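Local coordinates for folylpolyglutamate synthase protein FOLC (Mycobacterium tuberculosis, PDB 2VOS) that probably adds L-glutamate to dihydropteroate, and successive glutamates to tetrahydrofolate, using ATP and magnesium to make dihydrofolate and folylpolyglutamates, at residues G218-A223 with A252-A257; P65-A70 with A189-I194; G389-L394 with E423-D428. One frame throughout, in Å; residues are numbered along the deposited sequence.

Contact 1: G218-A223 with A252-A257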
ATOM      1  N   GLY A 218       9.072  13.683  -7.618  1.00 41.90           N
ATOM      2  CA  GLY A 218       9.485  13.439  -9.003  1.00 41.61           C
ATOM      3  C   GLY A 218       8.379  12.837  -9.881  1.00 42.25           C
ATOM      4  O   GLY A 218       8.527  12.779 -11.094  1.00 42.95           O
ATOM      5  N   ILE A 219       7.239  12.428  -9.312  1.00 39.73           N
ATOM      6  CA  ILE A 219       6.188  11.922 -10.187  1.00 39.65           C
ATOM      7  C   ILE A 219       5.272  13.052 -10.693  1.00 40.16           C
ATOM      8  O   ILE A 219       4.367  12.821 -11.526  1.00 40.70           O
ATOM      9  CB  ILE A 219       5.330  10.769  -9.516  1.00 39.04           C
ATOM     10  CG1 ILE A 219       4.445  11.336  -8.373  1.00 39.06           C
ATOM     11  CG2 ILE A 219       6.251   9.603  -9.076  1.00 36.34           C
ATOM     12  CD1 ILE A 219       3.206  10.460  -8.056  1.00 38.00           C
ATOM     13  N   ILE A 220       5.458  14.255 -10.164  1.00 38.96           N
ATOM     14  CA  ILE A 220       4.661  15.384 -10.635  1.00 40.42           C
ATOM     15  C   ILE A 220       5.419  15.953 -11.854  1.00 42.65           C
ATOM     16  O   ILE A 220       6.488  16.549 -11.674  1.00 41.95           O
ATOM     17  CB  ILE A 220       4.561  16.503  -9.528  1.00 40.80           C
ATOM     18  CG1 ILE A 220       3.954  15.963  -8.211  1.00 41.00           C
ATOM     19  CG2 ILE A 220       3.770  17.721 -10.033  1.00 36.89           C
ATOM     20  CD1 ILE A 220       4.251  16.856  -6.959  1.00 37.65           C
ATOM     21  N   THR A 221       4.885  15.796 -13.071  1.00 44.32           N
ATOM     22  CA  THR A 221       5.626  16.149 -14.298  1.00 47.34           C
ATOM     23  C   THR A 221       4.874  17.189 -15.116  1.00 49.08           C
ATOM     24  O   THR A 221       3.634  17.229 -15.052  1.00 50.65           O
ATOM     25  CB  THR A 221       5.853  14.895 -15.180  1.00 47.49           C
ATOM     26  OG1 THR A 221       4.584  14.391 -15.586  1.00 49.21           O
ATOM     27  CG2 THR A 221       6.506  13.789 -14.385  1.00 46.03           C
ATOM     28  N   ARG A 222       5.579  18.001 -15.892  1.00 50.40           N
ATOM     29  CA  ARG A 222       4.918  18.991 -16.754  1.00 52.50           C
ATOM     30  C   ARG A 222       4.121  18.262 -17.847  1.00 53.31           C
ATOM     31  O   ARG A 222       4.603  17.287 -18.424  1.00 53.91           O
ATOM     32  CB  ARG A 222       5.942  19.936 -17.362  1.00 52.69           C
ATOM     33  CG  ARG A 222       5.335  20.995 -18.329  1.00 56.46           C
ATOM     34  CD  ARG A 222       6.282  22.197 -18.542  1.00 63.87           C
ATOM     35  NE  ARG A 222       5.796  23.209 -19.503  1.00 67.90           N
ATOM     36  CZ  ARG A 222       4.577  23.771 -19.518  1.00 72.01           C
ATOM     37  NH1 ARG A 222       3.640  23.411 -18.640  1.00 73.45           N
ATOM     38  NH2 ARG A 222       4.278  24.701 -20.434  1.00 72.44           N
ATOM     39  N   ALA A 223       2.889  18.692 -18.096  1.00 54.18           N
ATOM     40  CA  ALA A 223       2.032  18.080 -19.122  1.00 55.82           C
ATOM     41  C   ALA A 223       2.505  18.486 -20.536  1.00 57.70           C
ATOM     42  O   ALA A 223       3.116  19.557 -20.708  1.00 57.42           O
ATOM     43  CB  ALA A 223       0.582  18.515 -18.918  1.00 55.06           C
ATOM     44  N   ALA A 252       6.898  21.956 -12.133  1.00 51.64           N
ATOM     45  CA  ALA A 252       6.135  21.165 -13.122  1.00 51.93           C
ATOM     46  C   ALA A 252       4.929  21.884 -13.744  1.00 52.41           C
ATOM     47  O   ALA A 252       4.150  21.270 -14.525  1.00 52.75           O
ATOM     48  CB  ALA A 252       5.669  19.775 -12.506  1.00 52.65           C
ATOM     49  N   ASP A 253       4.741  23.165 -13.403  1.00 52.31           N
ATOM     50  CA  ASP A 253       3.517  23.863 -13.814  1.00 52.26           C
ATOM     51  C   ASP A 253       2.242  23.172 -13.325  1.00 51.73           C
ATOM     52  O   ASP A 253       1.221  23.162 -14.029  1.00 52.41           O
ATOM     53  CB  ASP A 253       3.448  23.859 -15.324  1.00 53.55           C
ATOM     54  CG  ASP A 253       3.625  25.211 -15.901  1.00 55.66           C
ATOM     55  OD1 ASP A 253       4.698  25.461 -16.506  1.00 63.86           O
ATOM     56  OD2 ASP A 253       2.684  26.018 -15.723  1.00 62.16           O
ATOM     57  N   ALA A 254       2.292  22.555 -12.156  1.00 49.30           N
ATOM     58  CA  ALA A 254       1.158  21.735 -11.745  1.00 48.65           C
ATOM     59  C   ALA A 254       0.148  22.553 -10.933  1.00 47.82           C
ATOM     60  O   ALA A 254       0.557  23.359 -10.116  1.00 47.27           O
ATOM     61  CB  ALA A 254       1.686  20.503 -10.936  1.00 47.80           C
ATOM     62  N   SER A 255      -1.157  22.354 -11.160  1.00 47.49           N
ATOM     63  CA  SER A 255      -2.189  22.868 -10.250  1.00 47.93           C
ATOM     64  C   SER A 255      -2.162  22.043  -8.975  1.00 46.83           C
ATOM     65  O   SER A 255      -1.984  20.829  -9.053  1.00 48.08           O
ATOM     66  CB  SER A 255      -3.565  22.679 -10.854  1.00 48.15           C
ATOM     67  OG  SER A 255      -3.656  23.361 -12.078  1.00 55.70           O
ATOM     68  N   VAL A 256      -2.389  22.649  -7.823  1.00 44.17           N
ATOM     69  CA  VAL A 256      -2.293  21.914  -6.603  1.00 43.53           C
ATOM     70  C   VAL A 256      -3.606  21.908  -5.835  1.00 42.54           C
ATOM     71  O   VAL A 256      -4.263  22.933  -5.746  1.00 42.22           O
ATOM     72  CB  VAL A 256      -1.208  22.499  -5.706  1.00 44.92           C
ATOM     73  CG1 VAL A 256      -1.269  21.810  -4.360  1.00 45.37           C
ATOM     74  CG2 VAL A 256       0.206  22.320  -6.354  1.00 46.02           C
ATOM     75  N   ALA A 257      -3.982  20.755  -5.283  1.00 40.90           N
ATOM     76  CA  ALA A 257      -5.119  20.650  -4.370  1.00 40.09           C
ATOM     77  C   ALA A 257      -4.550  20.026  -3.099  1.00 40.23           C
ATOM     78  O   ALA A 257      -3.927  18.947  -3.161  1.00 38.97           O
ATOM     79  CB  ALA A 257      -6.188  19.713  -4.993  1.00 39.44           C
TER
HETATM   80  O   HOH W   1       1.650  20.673 -16.221  1.00 49.54           O
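A Schellman motif, the C-terminal turn of helix 239-251 in the Mur ligase middle domain, packs here against the loop that follows helix 209-217. Ala252 is the residue of this turn most covered by the loop, and it meets it through both its methyl and its carbonyl. Its CB lies 3.4 Å from Ile220 O and 3.7 Å from Ile220 CG2. On the carbonyl side, Ala252 O comes 3.3 Å from Arg222 CA, with an angle of 143° at the hydrogen, a CA-H...O contact. The same oxygen is 3.1 Å from water 1, which can donate to it, though with more acceptors than protons in reach, and takes the N-H of Ala223 (water to Ala223 N, 3.0 Å), so bridging the backbones.

Asp253 is the first residue to leave helical backbone angles; its positive phi of 57° closes the motif and turns the chain out of the helix. The side chain runs alongside that of Arg222 in the same direction, with carboxylate and guanidinium planes 28° apart. Arg222 reaches this point by placing CG anti to its backbone N and running extended to NE. Arg222 NH1 and Asp253 OD1 form a salt bridge of 3.1 Å, but the oxygen stands over the guanidinium face near its margin, so attraction of charges rather than a directed N-H accounts for it. Asp229 is a second, long and weak ionic partner of NH1.

Ala254 leads into strand 255-258, an edge strand of the sheet, whose Ser255 and Ala257 bond to the backbone of Thr230, Ala232 and Ile234, in and just before strand 231-234. At this entrance Ile220, which also touches Ser249 and Ala192, holds CG2 anti to its backbone N, and that methyl packs 3.6 Å from Ala254 CB.

Contact 2: P65-A70 with A189-I194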
ATOM      1  N   PRO A  65      -4.476   7.331 -19.993  1.00 30.24           N
ATOM      2  CA  PRO A  65      -4.060   8.271 -18.940  1.00 30.03           C
ATOM      3  C   PRO A  65      -3.976   7.530 -17.616  1.00 30.87           C
ATOM      4  O   PRO A  65      -4.654   6.480 -17.483  1.00 30.84           O
ATOM      5  CB  PRO A  65      -5.238   9.259 -18.882  1.00 28.95           C
ATOM      6  CG  PRO A  65      -6.412   8.391 -19.198  1.00 28.78           C
ATOM      7  CD  PRO A  65      -5.904   7.448 -20.333  1.00 28.67           C
ATOM      8  N   SER A  66      -3.157   8.014 -16.683  1.00 30.50           N
ATOM      9  CA  SER A  66      -2.951   7.355 -15.388  1.00 30.73           C
ATOM     10  C   SER A  66      -3.144   8.331 -14.252  1.00 30.64           C
ATOM     11  O   SER A  66      -2.944   9.546 -14.397  1.00 29.76           O
ATOM     12  CB  SER A  66      -1.482   6.850 -15.226  1.00 32.10           C
ATOM     13  OG  SER A  66      -1.144   5.765 -16.117  1.00 31.38           O
ATOM     14  N   ILE A  67      -3.455   7.787 -13.089  1.00 29.04           N
ATOM     15  CA  ILE A  67      -3.380   8.529 -11.859  1.00 27.83           C
ATOM     16  C   ILE A  67      -2.286   7.825 -11.049  1.00 28.02           C
ATOM     17  O   ILE A  67      -2.334   6.589 -10.856  1.00 27.78           O
ATOM     18  CB  ILE A  67      -4.747   8.413 -11.096  1.00 27.85           C
ATOM     19  CG1 ILE A  67      -5.881   9.022 -11.947  1.00 29.95           C
ATOM     20  CG2 ILE A  67      -4.679   9.025  -9.679  1.00 25.92           C
ATOM     21  CD1 ILE A  67      -7.285   8.543 -11.465  1.00 30.21           C
ATOM     22  N   HIS A  68      -1.307   8.603 -10.609  1.00 27.51           N
ATOM     23  CA  HIS A  68       0.001   8.126 -10.222  1.00 28.05           C
ATOM     24  C   HIS A  68       0.178   8.465  -8.758  1.00 27.24           C
ATOM     25  O   HIS A  68       0.009   9.606  -8.338  1.00 28.49           O
ATOM     26  CB  HIS A  68       1.075   8.788 -11.104  1.00 27.75           C
ATOM     27  CG  HIS A  68       2.398   8.074 -11.098  1.00 30.81           C
ATOM     28  ND1 HIS A  68       3.515   8.564 -11.741  1.00 29.18           N
ATOM     29  CD2 HIS A  68       2.768   6.888 -10.553  1.00 28.00           C
ATOM     30  CE1 HIS A  68       4.519   7.714 -11.586  1.00 32.90           C
ATOM     31  NE2 HIS A  68       4.087   6.683 -10.876  1.00 28.03           N
ATOM     32  N   ILE A  69       0.506   7.471  -7.935  1.00 25.83           N
ATOM     33  CA  ILE A  69       0.428   7.670  -6.505  1.00 24.48           C
ATOM     34  C   ILE A  69       1.757   7.377  -5.784  1.00 25.93           C
ATOM     35  O   ILE A  69       2.321   6.270  -5.924  1.00 26.28           O
ATOM     36  CB  ILE A  69      -0.710   6.743  -5.891  1.00 25.14           C
ATOM     37  CG1 ILE A  69      -2.085   7.099  -6.528  1.00 24.24           C
ATOM     38  CG2 ILE A  69      -0.733   6.815  -4.396  1.00 22.69           C
ATOM     39  CD1 ILE A  69      -3.090   5.893  -6.493  1.00 22.93           C
ATOM     40  N   ALA A  70       2.240   8.365  -5.009  1.00 26.16           N
ATOM     41  CA  ALA A  70       3.492   8.213  -4.214  1.00 26.36           C
ATOM     42  C   ALA A  70       3.194   8.629  -2.807  1.00 26.64           C
ATOM     43  O   ALA A  70       2.089   9.147  -2.509  1.00 25.30           O
ATOM     44  CB  ALA A  70       4.614   9.054  -4.827  1.00 25.76           C
ATOM     45  N   ALA A 189       1.866  11.314 -15.697  1.00 42.03           N
ATOM     46  CA  ALA A 189       0.476  11.223 -15.313  1.00 40.45           C
ATOM     47  C   ALA A 189      -0.201  12.595 -15.221  1.00 41.42           C
ATOM     48  O   ALA A 189       0.384  13.551 -14.668  1.00 40.25           O
ATOM     49  CB  ALA A 189       0.348  10.484 -14.023  1.00 40.02           C
ATOM     50  N   PRO A 190      -1.450  12.687 -15.727  1.00 41.34           N
ATOM     51  CA  PRO A 190      -2.163  13.990 -15.597  1.00 42.43           C
ATOM     52  C   PRO A 190      -2.600  14.276 -14.125  1.00 42.65           C
ATOM     53  O   PRO A 190      -2.938  15.424 -13.780  1.00 42.66           O
ATOM     54  CB  PRO A 190      -3.380  13.823 -16.506  1.00 41.72           C
ATOM     55  CG  PRO A 190      -3.573  12.287 -16.639  1.00 42.65           C
ATOM     56  CD  PRO A 190      -2.206  11.685 -16.526  1.00 40.90           C
ATOM     57  N   VAL A 191      -2.623  13.247 -13.287  1.00 40.71           N
ATOM     58  CA  VAL A 191      -2.935  13.444 -11.869  1.00 40.73           C
ATOM     59  C   VAL A 191      -1.863  12.690 -11.065  1.00 40.69           C
ATOM     60  O   VAL A 191      -1.651  11.484 -11.270  1.00 42.24           O
ATOM     61  CB  VAL A 191      -4.303  12.884 -11.453  1.00 40.56           C
ATOM     62  CG1 VAL A 191      -4.480  13.075  -9.973  1.00 40.62           C
ATOM     63  CG2 VAL A 191      -5.444  13.633 -12.198  1.00 41.42           C
ATOM     64  N   ALA A 192      -1.173  13.406 -10.193  1.00 40.13           N
ATOM     65  CA  ALA A 192      -0.146  12.833  -9.321  1.00 40.91           C
ATOM     66  C   ALA A 192      -0.613  13.008  -7.876  1.00 40.78           C
ATOM     67  O   ALA A 192      -0.996  14.092  -7.453  1.00 43.31           O
ATOM     68  CB  ALA A 192       1.200  13.561  -9.539  1.00 40.41           C
ATOM     69  N   VAL A 193      -0.578  11.948  -7.103  1.00 40.23           N
ATOM     70  CA  VAL A 193      -1.139  11.991  -5.808  1.00 39.04           C
ATOM     71  C   VAL A 193      -0.024  11.751  -4.847  1.00 38.79           C
ATOM     72  O   VAL A 193       0.775  10.787  -5.043  1.00 38.73           O
ATOM     73  CB  VAL A 193      -2.153  10.851  -5.683  1.00 39.77           C
ATOM     74  CG1 VAL A 193      -2.806  10.803  -4.293  1.00 38.42           C
ATOM     75  CG2 VAL A 193      -3.228  10.957  -6.806  1.00 38.51           C
ATOM     76  N   ILE A 194       0.046  12.568  -3.792  1.00 38.28           N
ATOM     77  CA  ILE A 194       1.106  12.376  -2.768  1.00 38.62           C
ATOM     78  C   ILE A 194       0.446  12.150  -1.407  1.00 39.81           C
ATOM     79  O   ILE A 194      -0.071  13.069  -0.800  1.00 40.63           O
ATOM     80  CB  ILE A 194       2.067  13.602  -2.640  1.00 39.55           C
ATOM     81  CG1 ILE A 194       2.511  14.104  -4.024  1.00 37.01           C
ATOM     82  CG2 ILE A 194       3.332  13.217  -1.710  1.00 39.39           C
ATOM     83  CD1 ILE A 194       3.407  13.136  -4.840  1.00 38.22           C
TER
HETATM   84  O   HOH W   2       3.792  10.800 -13.534  1.00 28.76           O
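Four branched side chains, Ile67 and Ile69 from strand 66-70 and Val191 and Val193 from strand 191-194, rise on the same face of a parallel pair whose directions differ by 20°. Ile67 and Val191 run alongside each other in the same direction, CG2 of Ile67 being 4.1 Å from CG1 of Val191. The side chains of Ile67 and Val193 cross obliquely, Ile67 CG2 being 3.8 Å from Val193 CG2; this isoleucine methyl is anti to the backbone N and so serves both valines. Ile69 runs alongside Val193 and touches with the other branch, its CG1 lying 3.8 Å from Val193 CB. Helix 75-88 and Phe312 of helix 296-312 cover this face.

On the reverse face are His68, Ala192, Ala70 and Ile194. His68 has CG anti to its backbone N, which carries the imidazole away from strand 191-194 while its CB stays 3.5 Å from Ala189 CB. Water 2 lies in the ring plane at the edge, 2.9 Å from His68 ND1, and also accepts the N-H of Ala189. NE2 is hydrogen-bonded to Thr184 OG1; with a partner at each nitrogen the ring's rotation is restrained.

The backbones are joined by His68 N to Val191 O (3.0 Å), Val193 N to His68 O (2.7 Å) and Ala70 N to Val193 O (2.8 Å), the last nearly straight at 175°. The ladder fails at its start, where CD of Pro190 abuts Ser66 O, a buried oxygen with no partner in the model. Such a central parallel pair, its first strand running into the P-loop that carries the ADP-binding residues Asn73 to Ser77, is characteristic of the P-loop NTPase fold of the Mur ligase middle domain.

Contact 3: G389-L394 with E423-D428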
ATOM      1  N   GLY A 389      10.606   2.313  16.714  1.00 42.62           N
ATOM      2  CA  GLY A 389       9.430   3.164  16.521  1.00 43.18           C
ATOM      3  C   GLY A 389       8.125   2.357  16.361  1.00 43.47           C
ATOM      4  O   GLY A 389       7.052   2.742  16.874  1.00 44.32           O
ATOM      5  N   ILE A 390       8.178   1.250  15.620  1.00 42.72           N
ATOM      6  CA  ILE A 390       7.012   0.339  15.554  1.00 41.78           C
ATOM      7  C   ILE A 390       6.617  -0.189  16.955  1.00 42.43           C
ATOM      8  O   ILE A 390       5.446  -0.134  17.322  1.00 43.01           O
ATOM      9  CB  ILE A 390       7.266  -0.836  14.596  1.00 41.03           C
ATOM     10  CG1 ILE A 390       7.328  -0.285  13.155  1.00 38.90           C
ATOM     11  CG2 ILE A 390       6.123  -1.868  14.652  1.00 38.87           C
ATOM     12  CD1 ILE A 390       8.186  -1.138  12.173  1.00 37.28           C
ATOM     13  N   LEU A 391       7.571  -0.710  17.724  1.00 41.45           N
ATOM     14  CA  LEU A 391       7.238  -1.299  18.999  1.00 42.77           C
ATOM     15  C   LEU A 391       6.677  -0.233  19.965  1.00 43.07           C
ATOM     16  O   LEU A 391       5.712  -0.476  20.724  1.00 43.96           O
ATOM     17  CB  LEU A 391       8.485  -1.953  19.608  1.00 43.12           C
ATOM     18  CG  LEU A 391       8.954  -3.199  18.823  1.00 43.31           C
ATOM     19  CD1 LEU A 391      10.433  -3.550  19.071  1.00 44.10           C
ATOM     20  CD2 LEU A 391       8.046  -4.387  19.128  1.00 42.74           C
ATOM     21  N   ALA A 392       7.274   0.946  19.914  1.00 41.39           N
ATOM     22  CA  ALA A 392       6.874   2.023  20.831  1.00 40.97           C
ATOM     23  C   ALA A 392       5.412   2.474  20.541  1.00 41.10           C
ATOM     24  O   ALA A 392       4.675   2.806  21.459  1.00 40.10           O
ATOM     25  CB  ALA A 392       7.836   3.195  20.726  1.00 40.41           C
ATOM     26  N   ALA A 393       4.981   2.391  19.288  1.00 40.18           N
ATOM     27  CA  ALA A 393       3.625   2.778  18.928  1.00 42.37           C
ATOM     28  C   ALA A 393       2.642   1.703  19.364  1.00 42.82           C
ATOM     29  O   ALA A 393       1.468   1.997  19.657  1.00 42.77           O
ATOM     30  CB  ALA A 393       3.494   2.991  17.381  1.00 43.26           C
ATOM     31  N   LEU A 394       3.095   0.449  19.429  1.00 43.21           N
ATOM     32  CA  LEU A 394       2.165  -0.661  19.707  1.00 43.29           C
ATOM     33  C   LEU A 394       2.128  -1.035  21.175  1.00 44.25           C
ATOM     34  O   LEU A 394       1.161  -1.672  21.641  1.00 43.14           O
ATOM     35  CB  LEU A 394       2.514  -1.898  18.866  1.00 44.72           C
ATOM     36  CG  LEU A 394       2.368  -1.583  17.371  1.00 46.69           C
ATOM     37  CD1 LEU A 394       2.895  -2.716  16.446  1.00 50.16           C
ATOM     38  CD2 LEU A 394       0.927  -1.252  17.078  1.00 50.73           C
ATOM     39  N   GLU A 423      12.993  -4.373  25.137  1.00 47.49           N
ATOM     40  CA  GLU A 423      13.398  -3.014  25.535  1.00 49.38           C
ATOM     41  C   GLU A 423      12.206  -2.076  25.685  1.00 49.30           C
ATOM     42  O   GLU A 423      12.269  -1.141  26.472  1.00 48.68           O
ATOM     43  CB  GLU A 423      14.415  -2.385  24.547  1.00 50.41           C
ATOM     44  CG  GLU A 423      15.829  -3.035  24.474  1.00 55.32           C
ATOM     45  CD  GLU A 423      16.787  -2.583  25.604  1.00 65.11           C
ATOM     46  OE1 GLU A 423      16.388  -1.687  26.406  1.00 67.88           O
ATOM     47  OE2 GLU A 423      17.946  -3.116  25.687  1.00 66.99           O
ATOM     48  N   ARG A 424      11.128  -2.316  24.920  1.00 48.61           N
ATOM     49  CA  ARG A 424       9.895  -1.530  25.044  1.00 48.57           C
ATOM     50  C   ARG A 424       8.789  -2.163  25.911  1.00 48.35           C
ATOM     51  O   ARG A 424       8.102  -1.468  26.633  1.00 48.84           O
ATOM     52  CB  ARG A 424       9.320  -1.222  23.655  1.00 49.23           C
ATOM     53  CG  ARG A 424      10.233  -0.357  22.847  1.00 52.54           C
ATOM     54  CD  ARG A 424       9.918   1.079  23.179  1.00 55.39           C
ATOM     55  NE  ARG A 424      10.851   1.972  22.513  1.00 55.94           N
ATOM     56  CZ  ARG A 424      10.909   3.275  22.751  1.00 54.91           C
ATOM     57  NH1 ARG A 424      10.066   3.812  23.630  1.00 54.51           N
ATOM     58  NH2 ARG A 424      11.808   4.028  22.131  1.00 52.36           N
ATOM     59  N   PHE A 425       8.612  -3.470  25.842  1.00 47.42           N
ATOM     60  CA  PHE A 425       7.534  -4.115  26.570  1.00 47.32           C
ATOM     61  C   PHE A 425       7.915  -4.602  27.975  1.00 48.42           C
ATOM     62  O   PHE A 425       7.028  -4.758  28.834  1.00 48.30           O
ATOM     63  CB  PHE A 425       7.006  -5.303  25.770  1.00 47.14           C
ATOM     64  CG  PHE A 425       6.127  -4.918  24.615  1.00 46.14           C
ATOM     65  CD1 PHE A 425       6.679  -4.341  23.476  1.00 44.45           C
ATOM     66  CD2 PHE A 425       4.756  -5.177  24.648  1.00 45.15           C
ATOM     67  CE1 PHE A 425       5.864  -3.999  22.385  1.00 44.77           C
ATOM     68  CE2 PHE A 425       3.937  -4.845  23.560  1.00 41.61           C
ATOM     69  CZ  PHE A 425       4.483  -4.260  22.440  1.00 41.68           C
ATOM     70  N   GLY A 426       9.216  -4.830  28.198  1.00 48.80           N
ATOM     71  CA  GLY A 426       9.688  -5.585  29.349  1.00 49.71           C
ATOM     72  C   GLY A 426       9.603  -7.040  28.935  1.00 50.95           C
ATOM     73  O   GLY A 426       8.659  -7.435  28.260  1.00 51.97           O
ATOM     74  N   PRO A 427      10.608  -7.843  29.295  1.00 51.25           N
ATOM     75  CA  PRO A 427      10.654  -9.260  28.969  1.00 51.68           C
ATOM     76  C   PRO A 427       9.427 -10.094  29.403  1.00 51.85           C
ATOM     77  O   PRO A 427       9.115 -11.078  28.729  1.00 52.22           O
ATOM     78  CB  PRO A 427      11.928  -9.737  29.676  1.00 51.85           C
ATOM     79  CG  PRO A 427      12.143  -8.728  30.761  1.00 51.41           C
ATOM     80  CD  PRO A 427      11.790  -7.441  30.083  1.00 51.82           C
ATOM     81  N   ASP A 428       8.723  -9.707  30.475  1.00 51.54           N
ATOM     82  CA  ASP A 428       7.483 -10.412  30.879  1.00 51.21           C
ATOM     83  C   ASP A 428       6.323 -10.358  29.878  1.00 49.16           C
ATOM     84  O   ASP A 428       5.440 -11.187  29.935  1.00 48.93           O
ATOM     85  CB  ASP A 428       7.003  -9.934  32.248  1.00 51.65           C
ATOM     86  CG  ASP A 428       8.001 -10.278  33.352  1.00 57.01           C
ATOM     87  OD1 ASP A 428       7.764 -11.236  34.132  1.00 60.31           O
ATOM     88  OD2 ASP A 428       9.054  -9.594  33.430  1.00 63.32           O
TER
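The guanidinium of Arg424 has the methyl of Ala392 over one face, CB standing 3.5 Å above the plane and nearer the margin of the group than its centre. This methyl is 3.7 Å from Arg424 CZ and equally close to NE and NH1, so it bears on the flat group broadly rather than on one atom. Arg424 NH2 forms a salt bridge with Asp388, just before segment 389-394, which ties the charged end to the same helix that supplies the methyl. The second flat group, the ring of Phe425, meets the helix through its far corner: CE1 lies 3.9 Å from Leu391 CD2 and equally near Leu391 O, and CZ is 4.2 Å from Leu394 C. The side chains of Leu391 and Phe425 cross at about a right angle.

Torsions explain how two successive residues reach the same helix. Both place CG anti to the carbonyl carbon. In Arg424 this sets CG 4.0 Å from CB of Leu391, and the bend at chi2 (-87°) then carries CD and the guanidinium across to Ala392. Around Leu391 and Phe425 the contact is apolar and buried; at the exposed Arg424 it is a methyl over a guanidinium whose charge is paired with Asp388. Beyond Phe425 the helix ends; Gly426 leaves helical geometry with a phi of 85°.

These are two helices of the Mur ligase glutamate ligase domain, each linking neighbouring parallel strands: 387-394 lies between strands 374-379 and 400-403 in sequence, 414-425 between 400-403 and 430-432. Leu391 also packs on Ala420 and Ala421, and Phe425 on Phe398. Helix 387-394 is thus held between helix 414-425 and helix 356-368, whose Ala359 touches Ile390, Ala393 and Leu394.

In the fold
Contacts 1 and 2 belong to the same sheet of the middle domain and meet directly: Ile219 of the 218-223 loop puts CD1 3.3 Å from His68 O. Contact 2 is core, with ordered backbone bonds and branched aliphatic packing next to the nucleotide site. Contact 1, toward the edge of that sheet, is partly buried and relies on methyl packing, one bridging water and the only ion pair between segments. Contact 3 stands apart in the other ligase domain, its centre about 37 Å from that of contact 2. Largely buried, with an exposed arginine at its margin, it joins two helices by packing, without a backbone hydrogen bond between the segments; that arginine finds its acid in Asp388.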